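Local atomic coordinates of sensor protein (Vibrio parahaemolyticus, PDB entry 3I9Y), a protein that probably acts as a membrane-bound histidine kinase that responds to trimethylamine N-oxide, of which this chain is the sensor domain. Residues A[8-19]-A[45-56]. Sequence-based numbering, arbitrary orientation.
Sequences EARQVSELSTRI and QLESLLTHIKEL
Knobs-into-holes packing joins two neighbouring antiparallel helices of a four-helix bundle, with Leu15 set among Gln45, Ser48, Leu49 and His52, and Leu49 answering from the other side among Val12, Leu15, Ser16 and Ile19. The axes of segments 8-19 and 45-56 come within 9.0 Å, their N-to-C directions 153° apart. Leu49 swings its CG anti to the backbone N (chi1 -179°), which brings CD1 across to 3.9 Å from Val12 CG1. CD1 of Leu15 fits against the Ser48 CB at 3.6 Å, while the other branch of Val12, CG2, meets Ile53 CD1 at 3.7 Å. A third knob, the ring of His52, enters between Glu8, Gln11, Val12 and Leu15; CB of Gln11 makes a CH-pi contact over one ring face, 3.9 Å from its centroid, and Thr51 OG1 lies over the opposite face. The sensor domain stacks two such bundles, and here helices 63-114 and 232-267 complete the core: Ile19 reaches Leu80 and Phe257, Ile53 touches Leu69 and Val73. Ser16 OG donates to Val12 O at 2.6 Å, on the opposite face of the carbonyl from Ser16 N, and is also hydrogen-bonded to the Asn261 side chain, on helix 232-267. Where Ile19 lies level with Gln45, its CG1 rests 3.7 Å from Gln45 CB. A water bridges Arg18 O (2.8 Å) and Gln45 NE2, and Ser22 OG hydrogen-bonds Gln45 OE1, fixing both ends of that amide.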
loop_
_atom_site.group_PDB
_atom_site.type_symbol
_atom_site.label_atom_id
_atom_site.label_comp_id
_atom_site.label_asym_id
_atom_site.label_seq_id
_atom_site.Cartn_x
_atom_site.Cartn_y
_atom_site.Cartn_z
ATOM N N GLU A 8 32.756 3.537 -18.659
ATOM C CA GLU A 8 32.068 3.137 -17.428
ATOM C C GLU A 8 31.012 4.149 -17.058
ATOM O O GLU A 8 29.938 3.684 -16.759
ATOM C CB GLU A 8 33.036 2.945 -16.226
ATOM C CG GLU A 8 34.010 1.795 -16.403
ATOM C CD GLU A 8 33.369 0.502 -16.907
ATOM O OE1 GLU A 8 32.363 0.055 -16.295
ATOM O OE2 GLU A 8 33.827 -0.186 -17.871
ATOM N N ALA A 9 31.225 5.482 -17.148
ATOM C CA ALA A 9 30.233 6.436 -16.732
ATOM C C ALA A 9 28.946 6.423 -17.583
ATOM O O ALA A 9 27.825 6.681 -17.055
ATOM C CB ALA A 9 30.771 7.975 -16.670
ATOM N N ARG A 10 29.100 6.174 -18.894
ATOM C CA ARG A 10 27.949 6.206 -19.799
ATOM C C ARG A 10 27.058 4.966 -19.367
ATOM O O ARG A 10 25.877 5.087 -19.404
ATOM C CB ARG A 10 28.457 6.001 -21.215
ATOM C CG ARG A 10 29.117 7.242 -21.814
ATOM C CD ARG A 10 29.730 6.910 -23.310
ATOM N NE ARG A 10 28.543 6.735 -24.175
ATOM C CZ ARG A 10 28.066 5.562 -24.603
ATOM N NH1 ARG A 10 28.710 4.402 -24.276
ATOM N NH2 ARG A 10 26.914 5.567 -25.344
ATOM N N GLN A 11 27.661 3.780 -19.162
ATOM C CA GLN A 11 26.945 2.617 -18.739
ATOM C C GLN A 11 26.255 2.877 -17.326
ATOM O O GLN A 11 25.097 2.531 -17.127
ATOM C CB GLN A 11 27.838 1.475 -18.729
ATOM C CG GLN A 11 27.983 0.998 -20.213
ATOM C CD GLN A 11 29.088 -0.079 -20.335
ATOM O OE1 GLN A 11 30.358 0.275 -20.269
ATOM N NE2 GLN A 11 28.701 -1.344 -20.517
ATOM N N VAL A 12 26.962 3.487 -16.389
ATOM C CA VAL A 12 26.339 3.783 -15.109
ATOM C C VAL A 12 25.099 4.699 -15.356
ATOM O O VAL A 12 23.972 4.543 -14.704
ATOM C CB VAL A 12 27.346 4.571 -14.140
ATOM C CG1 VAL A 12 26.636 5.064 -12.862
ATOM C CG2 VAL A 12 28.453 3.556 -13.749
ATOM N N SER A 13 25.275 5.712 -16.205
ATOM C CA SER A 13 24.179 6.692 -16.409
ATOM C C SER A 13 22.938 5.968 -17.107
ATOM O O SER A 13 21.751 6.201 -16.796
ATOM C CB SER A 13 24.661 7.826 -17.351
ATOM O OG SER A 13 23.505 8.564 -17.719
ATOM N N GLU A 14 23.215 5.088 -18.047
ATOM C CA GLU A 14 22.107 4.460 -18.664
ATOM C C GLU A 14 21.469 3.384 -17.776
ATOM O O GLU A 14 20.202 3.277 -17.823
ATOM C CB GLU A 14 22.500 3.921 -20.011
ATOM C CG GLU A 14 21.194 3.866 -20.978
ATOM C CD GLU A 14 20.844 2.436 -20.954
ATOM O OE1 GLU A 14 21.913 1.875 -20.415
ATOM O OE2 GLU A 14 19.628 1.918 -21.388
ATOM N N LEU A 15 22.262 2.653 -16.954
ATOM C CA LEU A 15 21.682 1.651 -16.042
ATOM C C LEU A 15 20.818 2.483 -14.933
ATOM O O LEU A 15 19.774 2.072 -14.555
ATOM C CB LEU A 15 22.720 0.746 -15.368
ATOM C CG LEU A 15 22.979 -0.282 -16.351
ATOM C CD1 LEU A 15 24.345 -0.891 -15.919
ATOM C CD2 LEU A 15 21.931 -1.385 -16.361
ATOM N N SER A 16 21.202 3.680 -14.541
ATOM C CA SER A 16 20.483 4.497 -13.636
ATOM C C SER A 16 19.068 4.762 -14.219
ATOM O O SER A 16 18.004 4.530 -13.510
ATOM C CB SER A 16 21.097 5.858 -13.444
ATOM O OG SER A 16 22.377 5.565 -12.868
ATOM N N THR A 17 19.028 5.273 -15.445
ATOM C CA THR A 17 17.699 5.485 -16.006
ATOM C C THR A 17 16.916 4.184 -16.203
ATOM O O THR A 17 15.725 4.165 -15.915
ATOM C CB THR A 17 17.646 6.534 -17.233
ATOM O OG1 THR A 17 17.007 5.923 -18.357
ATOM C CG2 THR A 17 18.762 7.200 -17.399
ATOM N N ARG A 18 17.533 3.070 -16.516
ATOM C CA ARG A 18 16.778 1.881 -16.537
ATOM C C ARG A 18 16.205 1.441 -15.141
ATOM O O ARG A 18 15.003 0.891 -15.068
ATOM C CB ARG A 18 17.596 0.718 -17.125
ATOM C CG ARG A 18 17.491 1.002 -18.593
ATOM C CD ARG A 18 18.554 0.468 -19.543
ATOM N NE ARG A 18 18.836 -0.831 -19.060
ATOM C CZ ARG A 18 19.556 -1.737 -19.728
ATOM N NH1 ARG A 18 20.034 -1.365 -20.939
ATOM N NH2 ARG A 18 19.725 -3.044 -19.151
ATOM N N ILE A 19 17.024 1.622 -14.068
ATOM C CA ILE A 19 16.625 1.189 -12.782
ATOM C C ILE A 19 15.457 2.062 -12.379
ATOM O O ILE A 19 14.534 1.562 -11.734
ATOM C CB ILE A 19 17.815 1.346 -11.773
ATOM C CG1 ILE A 19 18.747 0.079 -12.024
ATOM C CG2 ILE A 19 17.330 1.360 -10.330
ATOM C CD1 ILE A 19 20.112 0.386 -11.231
ATOM N N GLN A 45 19.814 -5.355 -13.014
ATOM C CA GLN A 45 20.260 -4.060 -13.469
ATOM C C GLN A 45 21.109 -3.397 -12.322
ATOM O O GLN A 45 22.115 -2.718 -12.593
ATOM C CB GLN A 45 19.084 -3.153 -13.856
ATOM C CG GLN A 45 18.220 -3.737 -15.102
ATOM C CD GLN A 45 16.960 -2.813 -15.286
ATOM O OE1 GLN A 45 16.462 -2.136 -14.352
ATOM N NE2 GLN A 45 16.509 -2.692 -16.501
ATOM N N LEU A 46 20.743 -3.586 -11.078
ATOM C CA LEU A 46 21.553 -2.985 -10.062
ATOM C C LEU A 46 23.003 -3.733 -10.059
ATOM O O LEU A 46 24.025 -3.077 -9.891
ATOM C CB LEU A 46 20.905 -3.149 -8.698
ATOM C CG LEU A 46 21.799 -2.862 -7.470
ATOM C CD1 LEU A 46 22.024 -1.299 -7.468
ATOM C CD2 LEU A 46 20.925 -3.276 -6.122
ATOM N N GLU A 47 23.021 -5.039 -10.217
ATOM C CA GLU A 47 24.228 -5.832 -10.222
ATOM C C GLU A 47 25.161 -5.349 -11.386
ATOM O O GLU A 47 26.427 -5.234 -11.257
ATOM C CB GLU A 47 23.778 -7.282 -10.375
ATOM C CG GLU A 47 24.801 -8.295 -10.251
ATOM C CD GLU A 47 24.420 -9.578 -9.171
ATOM O OE1 GLU A 47 24.069 -10.707 -9.678
ATOM O OE2 GLU A 47 24.469 -9.420 -7.875
ATOM N N SER A 48 24.555 -5.112 -12.556
ATOM C CA SER A 48 25.386 -4.590 -13.607
ATOM C C SER A 48 25.825 -3.159 -13.220
ATOM O O SER A 48 26.910 -2.775 -13.582
ATOM C CB SER A 48 24.636 -4.382 -14.940
ATOM O OG SER A 48 23.999 -5.524 -15.292
ATOM N N LEU A 49 24.940 -2.331 -12.675
ATOM C CA LEU A 49 25.338 -0.984 -12.388
ATOM C C LEU A 49 26.580 -1.063 -11.411
ATOM O O LEU A 49 27.562 -0.251 -11.519
ATOM C CB LEU A 49 24.218 -0.230 -11.718
ATOM C CG LEU A 49 24.757 1.166 -11.489
ATOM C CD1 LEU A 49 23.962 2.341 -11.952
ATOM C CD2 LEU A 49 24.687 1.202 -10.105
ATOM N N LEU A 50 26.568 -2.090 -10.478
ATOM C CA LEU A 50 27.580 -2.146 -9.419
ATOM C C LEU A 50 28.937 -2.603 -10.102
ATOM O O LEU A 50 29.966 -2.122 -9.669
ATOM C CB LEU A 50 27.193 -3.134 -8.302
ATOM C CG LEU A 50 26.049 -2.465 -7.508
ATOM C CD1 LEU A 50 25.642 -3.474 -6.429
ATOM C CD2 LEU A 50 26.390 -1.236 -6.977
ATOM N N THR A 51 28.916 -3.522 -11.095
ATOM C CA THR A 51 30.176 -3.822 -11.698
ATOM C C THR A 51 30.753 -2.628 -12.474
ATOM O O THR A 51 31.967 -2.464 -12.568
ATOM C CB THR A 51 30.168 -5.058 -12.602
ATOM O OG1 THR A 51 29.790 -4.641 -13.901
ATOM C CG2 THR A 51 29.137 -6.131 -12.121
ATOM N N HIS A 52 29.953 -1.748 -13.008
ATOM C CA HIS A 52 30.612 -0.654 -13.703
ATOM C C HIS A 52 31.134 0.371 -12.672
ATOM O O HIS A 52 32.145 1.080 -12.895
ATOM C CB HIS A 52 29.619 0.059 -14.694
ATOM C CG HIS A 52 29.285 -0.804 -15.863
ATOM N ND1 HIS A 52 28.029 -1.331 -16.063
ATOM C CD2 HIS A 52 30.081 -1.394 -16.807
ATOM C CE1 HIS A 52 28.044 -2.214 -17.060
ATOM N NE2 HIS A 52 29.272 -2.278 -17.536
ATOM N N ILE A 53 30.441 0.484 -11.532
ATOM C CA ILE A 53 30.878 1.438 -10.555
ATOM C C ILE A 53 32.251 0.930 -10.019
ATOM O O ILE A 53 33.160 1.715 -9.740
ATOM C CB ILE A 53 29.924 1.539 -9.319
ATOM C CG1 ILE A 53 28.590 2.057 -9.700
ATOM C CG2 ILE A 53 30.560 2.460 -8.272
ATOM C CD1 ILE A 53 28.848 3.361 -10.041
ATOM N N LYS A 54 32.364 -0.353 -9.816
ATOM C CA LYS A 54 33.608 -0.928 -9.351
ATOM C C LYS A 54 34.731 -0.684 -10.393
ATOM O O LYS A 54 35.817 -0.318 -10.002
ATOM C CB LYS A 54 33.507 -2.429 -9.177
ATOM C CG LYS A 54 34.830 -3.131 -8.626
ATOM C CD LYS A 54 34.759 -4.711 -8.849
ATOM C CE LYS A 54 35.795 -5.428 -7.895
ATOM N NZ LYS A 54 35.418 -6.809 -7.575
ATOM N N GLU A 55 34.511 -0.928 -11.692
ATOM C CA GLU A 55 35.551 -0.605 -12.677
ATOM C C GLU A 55 36.007 0.850 -12.541
ATOM O O GLU A 55 37.207 1.060 -12.544
ATOM C CB GLU A 55 35.109 -0.648 -14.131
ATOM C CG GLU A 55 35.051 -1.894 -14.631
ATOM C CD GLU A 55 36.428 -2.565 -14.584
ATOM O OE1 GLU A 55 37.505 -2.111 -15.151
ATOM O OE2 GLU A 55 36.328 -3.590 -13.912
ATOM N N LEU A 56 35.042 1.783 -12.475
ATOM C CA LEU A 56 35.243 3.226 -12.369
ATOM C C LEU A 56 36.074 3.614 -11.196
ATOM O O LEU A 56 36.990 4.429 -11.338
ATOM C CB LEU A 56 33.941 4.012 -12.240
ATOM C CG LEU A 56 33.731 5.467 -12.618
ATOM C CD1 LEU A 56 33.373 5.512 -14.125
ATOM C CD2 LEU A 56 32.567 6.157 -11.991
HETATM O O HOH W 1 14.089 -1.088 -16.860
#